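Local structure of NADH dehydrogenase (Methanothermobacter marburgensis, 4R81) at residues V6-A11 / E28-A33; M45-E50 / P69-E74; E128-L133 / D159-V164; E150-V155 / M171-G176. The protein binds flavin mononucleotide and probably oxidises NAD(P)H, passing the electrons on to a quinone. All coordinates share one frame; numbering follows the deposited sequence.

Contact 1 (V6-A11 / E28-A33); sequences VYILFA and EGLSEA
No flat group takes part where Val6 and Ile8 meet Leu30; neither faces nor ring edges matter here, and branched aliphatic side chains do all the touching. The isobutyl group of Leu30 comes down from its helix onto the sheet and spreads its two methyls over Val6: CD1 and CD2 each lie 3.9 Å from Val6 CG2. Val6 presents this branch because its other methyl, CG1, is anti to the backbone N (chi1 -168°), which leaves CG2 beside that nitrogen. Ile8 arrives differently. Its longer branch, extended at chi2 (170°), brings the terminal methyl to Leu30, where Ile8 CD1 meets Leu30 CD1 tip to tip at 4.0 Å. Leu30 CD1 is therefore shared between two side chains two residues apart on the strand, whereas CD2 serves Val6. All three side chains are buried. Leu23 and Phe26 of the same helix also cover Ile8, and Tyr37 of the neighbouring strand packs on both Ile8 and Leu30. The contact thus seats helix 18-32 on strand 5-10 inside the first beta-alpha-beta unit, with helix 185-197 beside it, joined through salt bridges from Glu28 to Arg193 and from Glu32 to Arg197.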
loop_
_atom_site.group_PDB
_atom_site.type_symbol
_atom_site.label_atom_id
_atom_site.label_comp_id
_atom_site.label_asym_id
_atom_site.label_seq_id
_atom_site.Cartn_x
_atom_site.Cartn_y
_atom_site.Cartn_z
ATOM N N VAL A 6 2.581 15.349 19.065
ATOM C CA VAL A 6 2.589 14.335 18.017
ATOM C C VAL A 6 1.186 14.064 17.505
ATOM O O VAL A 6 0.278 13.834 18.300
ATOM C CB VAL A 6 3.139 13.004 18.544
ATOM C CG1 VAL A 6 3.419 12.055 17.386
ATOM C CG2 VAL A 6 4.403 13.246 19.343
ATOM N N TYR A 7 1.008 14.077 16.185
ATOM C CA TYR A 7 -0.233 13.569 15.609
ATOM C C TYR A 7 0.028 12.132 15.174
ATOM O O TYR A 7 0.901 11.862 14.337
ATOM C CB TYR A 7 -0.764 14.444 14.456
ATOM C CG TYR A 7 -2.071 13.938 13.859
ATOM C CD1 TYR A 7 -3.148 13.592 14.675
ATOM C CD2 TYR A 7 -2.227 13.806 12.480
ATOM C CE1 TYR A 7 -4.344 13.120 14.137
ATOM C CE2 TYR A 7 -3.413 13.338 11.928
ATOM C CZ TYR A 7 -4.470 12.996 12.762
ATOM O OH TYR A 7 -5.661 12.526 12.243
ATOM N N ILE A 8 -0.729 11.218 15.778
ATOM C CA ILE A 8 -0.510 9.790 15.629
ATOM C C ILE A 8 -1.603 9.177 14.774
ATOM O O ILE A 8 -2.780 9.156 15.162
ATOM C CB ILE A 8 -0.518 9.080 16.997
ATOM C CG1 ILE A 8 0.510 9.707 17.953
ATOM C CG2 ILE A 8 -0.258 7.595 16.812
ATOM C CD1 ILE A 8 0.373 9.215 19.387
ATOM N N LEU A 9 -1.214 8.688 13.600
ATOM C CA LEU A 9 -2.143 7.983 12.725
ATOM C C LEU A 9 -2.135 6.516 13.118
ATOM O O LEU A 9 -1.094 5.858 13.093
ATOM C CB LEU A 9 -1.733 8.126 11.253
ATOM C CG LEU A 9 -1.953 9.476 10.558
ATOM C CD1 LEU A 9 -3.394 9.937 10.757
ATOM C CD2 LEU A 9 -0.955 10.552 11.038
ATOM N N PHE A 10 -3.301 6.008 13.480
ATOM C CA PHE A 10 -3.437 4.631 13.920
ATOM C C PHE A 10 -4.376 3.902 12.970
ATOM O O PHE A 10 -5.507 4.337 12.738
ATOM C CB PHE A 10 -3.976 4.590 15.350
ATOM C CG PHE A 10 -4.214 3.205 15.864
ATOM C CD1 PHE A 10 -3.163 2.435 16.331
ATOM C CD2 PHE A 10 -5.486 2.668 15.877
ATOM C CE1 PHE A 10 -3.383 1.148 16.810
ATOM C CE2 PHE A 10 -5.709 1.388 16.343
ATOM C CZ PHE A 10 -4.661 0.628 16.813
ATOM N N ALA A 11 -3.904 2.785 12.429
ATOM C CA ALA A 11 -4.649 2.044 11.423
ATOM C C ALA A 11 -4.844 0.574 11.785
ATOM O O ALA A 11 -3.969 -0.248 11.515
ATOM C CB ALA A 11 -3.938 2.160 10.070
ATOM N N GLU A 28 2.486 6.145 26.389
ATOM C CA GLU A 28 3.074 6.134 27.726
ATOM C C GLU A 28 4.461 6.767 27.707
ATOM O O GLU A 28 4.792 7.578 28.576
ATOM C CB GLU A 28 3.138 4.703 28.281
ATOM C CG GLU A 28 3.594 4.602 29.731
ATOM C CD GLU A 28 3.563 3.174 30.263
ATOM O OE1 GLU A 28 3.131 2.261 29.518
ATOM O OE2 GLU A 28 3.974 2.968 31.429
ATOM N N GLY A 29 5.271 6.396 26.717
ATOM C CA GLY A 29 6.584 6.997 26.558
ATOM C C GLY A 29 6.514 8.489 26.280
ATOM O O GLY A 29 7.280 9.266 26.856
ATOM N N LEU A 30 5.616 8.896 25.382
ATOM C CA LEU A 30 5.423 10.315 25.097
ATOM C C LEU A 30 5.101 11.087 26.376
ATOM O O LEU A 30 5.706 12.127 26.661
ATOM C CB LEU A 30 4.294 10.517 24.085
ATOM C CG LEU A 30 4.577 10.136 22.636
ATOM C CD1 LEU A 30 3.340 10.427 21.788
ATOM C CD2 LEU A 30 5.806 10.874 22.086
ATOM N N SER A 31 4.163 10.574 27.163
ATOM C CA SER A 31 3.771 11.264 28.390
ATOM C C SER A 31 4.917 11.297 29.397
ATOM O O SER A 31 5.113 12.305 30.075
ATOM C CB SER A 31 2.535 10.615 29.005
ATOM O OG SER A 31 1.425 10.755 28.136
ATOM N N GLU A 32 5.667 10.197 29.489
ATOM C CA GLU A 32 6.843 10.123 30.363
ATOM C C GLU A 32 7.803 11.269 30.066
ATOM O O GLU A 32 8.376 11.867 30.977
ATOM C CB GLU A 32 7.583 8.787 30.173
ATOM C CG GLU A 32 7.016 7.608 30.966
ATOM C CD GLU A 32 7.624 6.260 30.572
ATOM O OE1 GLU A 32 8.446 6.204 29.628
ATOM O OE2 GLU A 32 7.270 5.243 31.213
ATOM N N ALA A 33 7.964 11.570 28.781
ATOM C CA ALA A 33 8.933 12.561 28.323
ATOM C C ALA A 33 8.365 13.975 28.258
ATOM O O ALA A 33 9.066 14.906 27.872
ATOM C CB ALA A 33 9.498 12.159 26.963
#

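Contact 2 (M45-E50 / P69-E74); sequences MNFRSE and PEDVME
Phe47 and Asp71 form the close-packed part of this contact, although even here the approach is modest: Phe47 CE1 lies 4.2 Å from Asp71 OD2, the carboxylate oxygen standing obliquely to the ring. With CG anti to the backbone N (chi1 -174°), the ring swings out of the loop into a buried site, where Trp103 meets it with the planes at about 45° and Arg106, Val107, Leu42 and Glu75 pack round it. On the outer side the contact loosens. Arg48 offers Asp71 only the root of its side chain, CB being 4.3 Å from OD2, and a water fills in for a direct bond: Arg48 N donates to it at 2.9 Å, and it donates in turn to Asp71 OD2 at 2.7 Å. Within the flavodoxin-like fold, this joins the loop between strand 36-41 and helix 53-61 to the first turn of helix 70-80, whose N-cap is Pro69. A carboxylate at that helix start is probably favoured by the helix dipole, and Asp71 OD1 makes a weak bond with Val72 N. The principal partner of Asp71 is Arg106, whose NH1 forms a salt bridge with OD2 and also bonds to Arg48 O, tying loop and helix together from a third element, helix 98-107. The exposed guanidinium of Arg48 turns away from the helix and lays one face over Glu50 OE1, 3.3 Å from Arg48 NE, a purely electrostatic pairing. Glu50 OE2, by contrast, forms a salt bridge with Lys99 and a hydrogen bond with Ser49, both of the second subunit.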
loop_
_atom_site.group_PDB
_atom_site.type_symbol
_atom_site.label_atom_id
_atom_site.label_comp_id
_atom_site.label_asym_id
_atom_site.label_seq_id
_atom_site.Cartn_x
_atom_site.Cartn_y
_atom_site.Cartn_z
ATOM N N MET A 45 -12.751 6.726 12.875
ATOM C CA MET A 45 -13.153 7.962 12.218
ATOM C C MET A 45 -14.019 7.723 10.997
ATOM O O MET A 45 -14.527 8.679 10.414
ATOM C CB MET A 45 -11.913 8.744 11.777
ATOM C CG MET A 45 -11.086 9.289 12.934
ATOM S SD MET A 45 -9.453 9.854 12.410
ATOM C CE MET A 45 -9.902 10.910 11.038
ATOM N N ASN A 46 -14.179 6.461 10.606
ATOM C CA ASN A 46 -14.816 6.124 9.329
ATOM C C ASN A 46 -14.141 6.856 8.163
ATOM O O ASN A 46 -14.795 7.305 7.221
ATOM C CB ASN A 46 -16.321 6.421 9.369
ATOM C CG ASN A 46 -17.036 5.651 10.461
ATOM O OD1 ASN A 46 -17.496 6.227 11.453
ATOM N ND2 ASN A 46 -17.136 4.338 10.285
ATOM N N PHE A 47 -12.820 6.964 8.234
ATOM C CA PHE A 47 -12.071 7.738 7.255
ATOM C C PHE A 47 -12.180 7.138 5.865
ATOM O O PHE A 47 -11.897 5.955 5.665
ATOM C CB PHE A 47 -10.605 7.854 7.657
ATOM C CG PHE A 47 -9.805 8.750 6.757
ATOM C CD1 PHE A 47 -9.875 10.130 6.896
ATOM C CD2 PHE A 47 -8.993 8.218 5.764
ATOM C CE1 PHE A 47 -9.139 10.964 6.067
ATOM C CE2 PHE A 47 -8.256 9.046 4.933
ATOM C CZ PHE A 47 -8.332 10.419 5.083
ATOM N N ARG A 48 -12.587 7.965 4.909
ATOM C CA ARG A 48 -12.734 7.525 3.532
ATOM C C ARG A 48 -11.348 7.331 2.938
ATOM O O ARG A 48 -10.545 8.272 2.860
ATOM C CB ARG A 48 -13.519 8.558 2.717
ATOM C CG ARG A 48 -13.688 8.189 1.250
ATOM C CD ARG A 48 -14.507 6.927 1.100
ATOM N NE ARG A 48 -14.823 6.651 -0.295
ATOM C CZ ARG A 48 -15.553 5.620 -0.705
ATOM N NH1 ARG A 48 -16.052 4.768 0.178
ATOM N NH2 ARG A 48 -15.780 5.443 -1.998
ATOM N N SER A 49 -11.045 6.110 2.524
ATOM C CA SER A 49 -9.694 5.839 2.055
ATOM C C SER A 49 -9.531 5.906 0.539
ATOM O O SER A 49 -8.411 5.956 0.055
ATOM C CB SER A 49 -9.181 4.511 2.613
ATOM O OG SER A 49 -9.937 3.435 2.126
ATOM N N GLU A 50 -10.630 5.923 -0.214
ATOM C CA GLU A 50 -10.536 5.964 -1.678
ATOM C C GLU A 50 -10.435 7.378 -2.219
ATOM O O GLU A 50 -11.343 8.184 -2.005
ATOM C CB GLU A 50 -11.761 5.319 -2.336
ATOM C CG GLU A 50 -11.773 3.809 -2.338
ATOM C CD GLU A 50 -12.471 3.236 -1.130
ATOM O OE1 GLU A 50 -12.823 4.027 -0.219
ATOM O OE2 GLU A 50 -12.672 1.998 -1.097
ATOM N N PRO A 69 -11.409 18.521 0.207
ATOM C CA PRO A 69 -12.511 17.959 0.993
ATOM C C PRO A 69 -12.358 18.311 2.473
ATOM O O PRO A 69 -11.230 18.457 2.949
ATOM C CB PRO A 69 -12.339 16.450 0.803
ATOM C CG PRO A 69 -11.616 16.305 -0.481
ATOM C CD PRO A 69 -10.702 17.494 -0.575
ATOM N N GLU A 70 -13.472 18.437 3.189
ATOM C CA GLU A 70 -13.426 18.828 4.594
ATOM C C GLU A 70 -12.612 17.875 5.471
ATOM O O GLU A 70 -11.921 18.314 6.393
ATOM C CB GLU A 70 -14.844 19.008 5.151
ATOM C CG GLU A 70 -15.517 20.311 4.717
ATOM C CD GLU A 70 -17.031 20.230 4.727
ATOM O OE1 GLU A 70 -17.566 19.119 4.497
ATOM O OE2 GLU A 70 -17.685 21.276 4.950
ATOM N N ASP A 71 -12.675 16.579 5.185
ATOM C CA ASP A 71 -11.962 15.620 6.018
ATOM C C ASP A 71 -10.452 15.753 5.841
ATOM O O ASP A 71 -9.691 15.623 6.802
ATOM C CB ASP A 71 -12.461 14.181 5.799
ATOM C CG ASP A 71 -12.368 13.723 4.353
ATOM O OD1 ASP A 71 -12.106 14.546 3.442
ATOM O OD2 ASP A 71 -12.576 12.509 4.126
ATOM N N VAL A 72 -10.031 16.047 4.615
ATOM C CA VAL A 72 -8.621 16.301 4.329
ATOM C C VAL A 72 -8.144 17.594 5.002
ATOM O O VAL A 72 -7.055 17.634 5.586
ATOM C CB VAL A 72 -8.348 16.339 2.806
ATOM C CG1 VAL A 72 -6.909 16.742 2.527
ATOM C CG2 VAL A 72 -8.643 14.976 2.188
ATOM N N MET A 73 -8.974 18.636 4.944
ATOM C CA MET A 73 -8.654 19.904 5.600
ATOM C C MET A 73 -8.436 19.707 7.099
ATOM O O MET A 73 -7.515 20.283 7.685
ATOM C CB MET A 73 -9.755 20.941 5.349
ATOM C CG MET A 73 -9.954 21.274 3.886
ATOM S SD MET A 73 -11.241 22.506 3.616
ATOM C CE MET A 73 -10.425 23.968 4.255
ATOM N N GLU A 74 -9.276 18.877 7.712
ATOM C CA GLU A 74 -9.149 18.564 9.133
ATOM C C GLU A 74 -7.838 17.842 9.438
ATOM O O GLU A 74 -7.205 18.107 10.460
ATOM C CB GLU A 74 -10.346 17.730 9.617
ATOM C CG GLU A 74 -10.140 17.042 10.964
ATOM C CD GLU A 74 -10.171 18.002 12.143
ATOM O OE1 GLU A 74 -10.637 19.153 11.970
ATOM O OE2 GLU A 74 -9.738 17.600 13.248
HETATM O O HOH W 1 -13.511 10.566 5.788
#

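Contact 3 (E128-L133 / D159-V164); sequences EKAVVL and DRLLGV
Leu161 reaches from its helix to Ala130 and Val132 on the strand, and its side chain can be followed outward. CB points toward the sheet but, like CG, stops short of strand atoms; these two carbons act as the stem. CG stands beside the backbone N (chi1 -67°), and the fork beyond it makes the contact. CD1 fits between two strand side chains, 4.0 Å from Ala130 CB and 3.9 Å from Val132 CG2, while CD2 reaches Ala130 CB alone, at 4.2 Å. Ala130 and Val132 are two residues apart, so they point to the same face of the sheet. The Leu161 and Val132 side chains cross obliquely, and Val132 uses the methyl beside its backbone N. Phe87 of the next strand covers Leu161 as well, and Met156 and Leu157 continue the helix cover over Val132. The neighbouring Asp159 touches FMN, its OD2 hydrogen-bonded with Ser94 OG of the second subunit; Arg160 NE bonds to Trp93 O of that subunit. A purely apolar seat beneath helix 148-162 thus adjoins a flavin site at the dimer interface, in the helix-on-parallel-sheet packing of the flavodoxin-like fold.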
loop_
_atom_site.group_PDB
_atom_site.type_symbol
_atom_site.label_atom_id
_atom_site.label_comp_id
_atom_site.label_asym_id
_atom_site.label_seq_id
_atom_site.Cartn_x
_atom_site.Cartn_y
_atom_site.Cartn_z
ATOM N N GLU A 128 9.160 17.984 12.304
ATOM C CA GLU A 128 10.553 17.728 12.662
ATOM C C GLU A 128 10.907 16.241 12.609
ATOM O O GLU A 128 12.019 15.876 12.205
ATOM C CB GLU A 128 10.853 18.296 14.055
ATOM C CG GLU A 128 12.335 18.458 14.365
ATOM C CD GLU A 128 13.016 19.533 13.512
ATOM O OE1 GLU A 128 12.340 20.505 13.092
ATOM O OE2 GLU A 128 14.234 19.407 13.261
ATOM N N LYS A 129 9.954 15.390 12.987
ATOM C CA LYS A 129 10.210 13.954 13.089
ATOM C C LYS A 129 8.965 13.113 12.846
ATOM O O LYS A 129 7.878 13.454 13.300
ATOM C CB LYS A 129 10.769 13.613 14.473
ATOM C CG LYS A 129 11.211 12.167 14.634
ATOM C CD LYS A 129 11.981 11.989 15.926
ATOM C CE LYS A 129 12.808 10.709 15.937
ATOM N NZ LYS A 129 13.388 10.461 17.295
ATOM N N ALA A 130 9.137 12.004 12.137
ATOM C CA ALA A 130 8.089 11.006 12.020
ATOM C C ALA A 130 8.618 9.675 12.529
ATOM O O ALA A 130 9.749 9.285 12.216
ATOM C CB ALA A 130 7.624 10.875 10.585
ATOM N N VAL A 131 7.794 8.989 13.317
ATOM C CA VAL A 131 8.117 7.673 13.849
ATOM C C VAL A 131 7.135 6.641 13.290
ATOM O O VAL A 131 5.916 6.818 13.371
ATOM C CB VAL A 131 8.005 7.662 15.384
ATOM C CG1 VAL A 131 8.351 6.286 15.936
ATOM C CG2 VAL A 131 8.908 8.728 15.994
ATOM N N VAL A 132 7.656 5.560 12.718
ATOM C CA VAL A 132 6.804 4.489 12.217
ATOM C C VAL A 132 6.974 3.268 13.108
ATOM O O VAL A 132 8.086 2.779 13.295
ATOM C CB VAL A 132 7.166 4.110 10.764
ATOM C CG1 VAL A 132 6.319 2.925 10.289
ATOM C CG2 VAL A 132 6.971 5.304 9.852
ATOM N N LEU A 133 5.870 2.790 13.664
ATOM C CA LEU A 133 5.879 1.591 14.497
ATOM C C LEU A 133 5.039 0.541 13.783
ATOM O O LEU A 133 3.801 0.578 13.805
ATOM C CB LEU A 133 5.329 1.878 15.900
ATOM C CG LEU A 133 6.026 2.955 16.737
ATOM C CD1 LEU A 133 5.384 3.104 18.118
ATOM C CD2 LEU A 133 7.511 2.663 16.883
ATOM N N ASP A 159 9.896 7.918 0.296
ATOM C CA ASP A 159 8.941 8.645 -0.533
ATOM C C ASP A 159 7.857 9.342 0.285
ATOM O O ASP A 159 7.576 10.523 0.087
ATOM C CB ASP A 159 8.300 7.700 -1.546
ATOM C CG ASP A 159 7.411 8.423 -2.542
ATOM O OD1 ASP A 159 7.823 9.494 -3.044
ATOM O OD2 ASP A 159 6.302 7.919 -2.834
ATOM N N ARG A 160 7.241 8.609 1.203
ATOM C CA ARG A 160 6.051 9.123 1.874
ATOM C C ARG A 160 6.334 10.094 3.013
ATOM O O ARG A 160 5.446 10.840 3.419
ATOM C CB ARG A 160 5.175 7.970 2.374
ATOM C CG ARG A 160 4.501 7.193 1.271
ATOM C CD ARG A 160 3.760 5.995 1.821
ATOM N NE ARG A 160 3.436 5.037 0.765
ATOM C CZ ARG A 160 3.033 3.785 0.972
ATOM N NH1 ARG A 160 2.880 3.324 2.205
ATOM N NH2 ARG A 160 2.789 2.995 -0.059
ATOM N N LEU A 161 7.558 10.105 3.529
ATOM C CA LEU A 161 7.853 10.964 4.677
ATOM C C LEU A 161 8.966 11.965 4.382
ATOM O O LEU A 161 8.708 13.168 4.277
ATOM C CB LEU A 161 8.128 10.122 5.930
ATOM C CG LEU A 161 6.871 9.377 6.402
ATOM C CD1 LEU A 161 7.193 8.354 7.482
ATOM C CD2 LEU A 161 5.791 10.357 6.896
ATOM N N LEU A 162 10.196 11.486 4.223
ATOM C CA LEU A 162 11.275 12.386 3.823
ATOM C C LEU A 162 10.924 13.085 2.506
ATOM O O LEU A 162 11.260 14.252 2.310
ATOM C CB LEU A 162 12.613 11.639 3.700
ATOM C CG LEU A 162 13.249 11.097 4.990
ATOM C CD1 LEU A 162 14.395 10.131 4.691
ATOM C CD2 LEU A 162 13.723 12.232 5.892
ATOM N N GLY A 163 10.228 12.374 1.620
ATOM C CA GLY A 163 9.899 12.893 0.301
ATOM C C GLY A 163 8.901 14.039 0.293
ATOM O O GLY A 163 8.751 14.732 -0.726
ATOM N N VAL A 164 8.214 14.243 1.414
ATOM C CA VAL A 164 7.241 15.328 1.515
ATOM C C VAL A 164 7.685 16.387 2.520
ATOM O O VAL A 164 6.913 17.277 2.889
ATOM C CB VAL A 164 5.819 14.813 1.855
ATOM C CG1 VAL A 164 5.371 13.793 0.827
ATOM C CG2 VAL A 164 5.765 14.218 3.258
#

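Contact 4 (E150-V155 / M171-G176); sequences ESMRSV and MEILGG
A bend in Met152 and a straight chain in Met171 bring their terminal methyls together. Met152 folds at its thioether (chi3 -57°), turning CE back toward the strand; Met171, with CG anti to the backbone N (chi1 -175°), remains extended to its end and reaches up to the helix. In the alpha/beta sandwich of the flavodoxin-like fold, helix 148-162 here lies against strand 169-174, one of the two outermost strands of the five-stranded parallel sheet within this chain. The two methionines run across each other at about a right angle, and their CE atoms meet at 4.0 Å. Ile173, two residues further along the strand and on the same face, stretches its longer branch (chi2 175°) to the same Met152 methyl, which thus meets both strand side chains. The sulfur atoms themselves are not the nearest atoms; methyl groups make the contact. Other elements close in around it. Leu91, an FMN-binding residue, lies about 3 Å from Met152 between the nearest side-chain atoms, and the flavin about 7 Å from that side chain, consistent with a second-shell position behind the cofactor pocket. Ala149, Glu140 and Leu143 pack on Ile173, while Leu157 of the same helix, together with Val132 and Cys134 of the adjoining strand, packs on Met171. At the margin, Arg153 runs past the strand and makes a salt bridge with Glu144. The tightest approach is that of Met152 CE to Ile173 CD1, 3.6 Å, while Met171 CE also reaches back to Met152 CB at 4.1 Å.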
loop_
_atom_site.group_PDB
_atom_site.type_symbol
_atom_site.label_atom_id
_atom_site.label_comp_id
_atom_site.label_asym_id
_atom_site.label_seq_id
_atom_site.Cartn_x
_atom_site.Cartn_y
_atom_site.Cartn_z
ATOM N N GLU A 150 14.013 -3.206 3.579
ATOM C CA GLU A 150 14.591 -2.155 2.751
ATOM C C GLU A 150 13.540 -1.501 1.852
ATOM O O GLU A 150 13.527 -0.279 1.678
ATOM C CB GLU A 150 15.735 -2.733 1.920
ATOM C CG GLU A 150 16.406 -1.750 0.986
ATOM C CD GLU A 150 17.723 -2.285 0.455
ATOM O OE1 GLU A 150 18.332 -3.144 1.132
ATOM O OE2 GLU A 150 18.150 -1.856 -0.639
ATOM N N SER A 151 12.658 -2.319 1.287
ATOM C CA SER A 151 11.575 -1.814 0.459
ATOM C C SER A 151 10.706 -0.877 1.274
ATOM O O SER A 151 10.322 0.205 0.816
ATOM C CB SER A 151 10.725 -2.970 -0.062
ATOM O OG SER A 151 11.494 -3.815 -0.902
ATOM N N MET A 152 10.402 -1.294 2.495
ATOM C CA MET A 152 9.528 -0.505 3.341
ATOM C C MET A 152 10.171 0.800 3.757
ATOM O O MET A 152 9.491 1.812 3.861
ATOM C CB MET A 152 9.076 -1.310 4.549
ATOM C CG MET A 152 8.333 -2.555 4.148
ATOM S SD MET A 152 7.488 -3.287 5.541
ATOM C CE MET A 152 8.842 -3.550 6.666
ATOM N N ARG A 153 11.482 0.782 3.979
ATOM C CA ARG A 153 12.201 2.020 4.242
ATOM C C ARG A 153 12.154 2.955 3.027
ATOM O O ARG A 153 11.892 4.145 3.175
ATOM C CB ARG A 153 13.644 1.739 4.680
ATOM C CG ARG A 153 13.748 1.168 6.093
ATOM C CD ARG A 153 15.191 1.087 6.569
ATOM N NE ARG A 153 15.971 0.098 5.826
ATOM C CZ ARG A 153 16.116 -1.169 6.198
ATOM N NH1 ARG A 153 15.534 -1.603 7.311
ATOM N NH2 ARG A 153 16.843 -2.003 5.463
ATOM N N SER A 154 12.383 2.412 1.832
ATOM C CA SER A 154 12.350 3.209 0.601
ATOM C C SER A 154 10.988 3.858 0.373
ATOM O O SER A 154 10.894 5.022 -0.030
ATOM C CB SER A 154 12.698 2.344 -0.612
ATOM O OG SER A 154 14.045 1.915 -0.548
ATOM N N VAL A 155 9.936 3.097 0.638
ATOM C CA VAL A 155 8.582 3.540 0.361
ATOM C C VAL A 155 8.038 4.465 1.452
ATOM O O VAL A 155 7.620 5.594 1.181
ATOM C CB VAL A 155 7.661 2.319 0.166
ATOM C CG1 VAL A 155 6.197 2.745 0.051
ATOM C CG2 VAL A 155 8.087 1.546 -1.075
ATOM N N MET A 171 12.025 4.195 11.761
ATOM C CA MET A 171 11.075 3.088 11.659
ATOM C C MET A 171 11.494 1.949 12.581
ATOM O O MET A 171 12.666 1.571 12.625
ATOM C CB MET A 171 10.939 2.589 10.212
ATOM C CG MET A 171 9.857 1.515 10.010
ATOM S SD MET A 171 9.636 1.018 8.280
ATOM C CE MET A 171 8.171 -0.010 8.369
ATOM N N GLU A 172 10.534 1.424 13.332
ATOM C CA GLU A 172 10.770 0.262 14.177
ATOM C C GLU A 172 9.921 -0.878 13.646
ATOM O O GLU A 172 8.691 -0.786 13.635
ATOM C CB GLU A 172 10.353 0.548 15.623
ATOM C CG GLU A 172 10.958 1.806 16.225
ATOM C CD GLU A 172 12.279 1.562 16.905
ATOM O OE1 GLU A 172 12.822 0.442 16.787
ATOM O OE2 GLU A 172 12.778 2.497 17.564
ATOM N N ILE A 173 10.569 -1.944 13.193
ATOM C CA ILE A 173 9.832 -3.132 12.796
ATOM C C ILE A 173 9.663 -4.016 14.023
ATOM O O ILE A 173 10.616 -4.628 14.503
ATOM C CB ILE A 173 10.522 -3.898 11.657
ATOM C CG1 ILE A 173 10.563 -3.025 10.400
ATOM C CG2 ILE A 173 9.785 -5.202 11.384
ATOM C CD1 ILE A 173 11.334 -3.646 9.245
ATOM N N LEU A 174 8.440 -4.052 14.541
ATOM C CA LEU A 174 8.132 -4.848 15.720
ATOM C C LEU A 174 7.686 -6.234 15.262
ATOM O O LEU A 174 6.494 -6.504 15.108
ATOM C CB LEU A 174 7.071 -4.148 16.580
ATOM C CG LEU A 174 7.414 -2.696 16.962
ATOM C CD1 LEU A 174 6.265 -1.986 17.705
ATOM C CD2 LEU A 174 8.708 -2.628 17.781
ATOM N N GLY A 175 8.661 -7.106 15.021
ATOM C CA GLY A 175 8.398 -8.371 14.356
ATOM C C GLY A 175 8.211 -9.561 15.274
ATOM O O GLY A 175 8.384 -9.454 16.485
ATOM N N GLY A 176 7.830 -10.692 14.686
ATOM C CA GLY A 176 7.657 -11.929 15.426
ATOM C C GLY A 176 6.252 -12.134 15.963
ATOM O O GLY A 176 6.000 -13.071 16.737
#

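From the N terminus, contact 1 closes first, folding helix 18-32 back onto strand 5-10. Contact 2 follows in series: after strand 36-41 the chain passes through the 45-50 loop and helix 53-61 and returns to that loop with the start of helix 70-80. Contacts 3 and 4 come last and cross: contact 3 returns the end of helix 148-162 to strand 129-135, and contact 4 brings strand 169-174 back to an earlier part of that helix, 150-155. Their neighbouring strands are joined by a probable hydrogen bond from Glu172 N to Val132 O (2.8 Å). Contacts 1, 3 and 4 all reach the parallel sheet, and contacts 2, 3 and 4 also touch the second subunit.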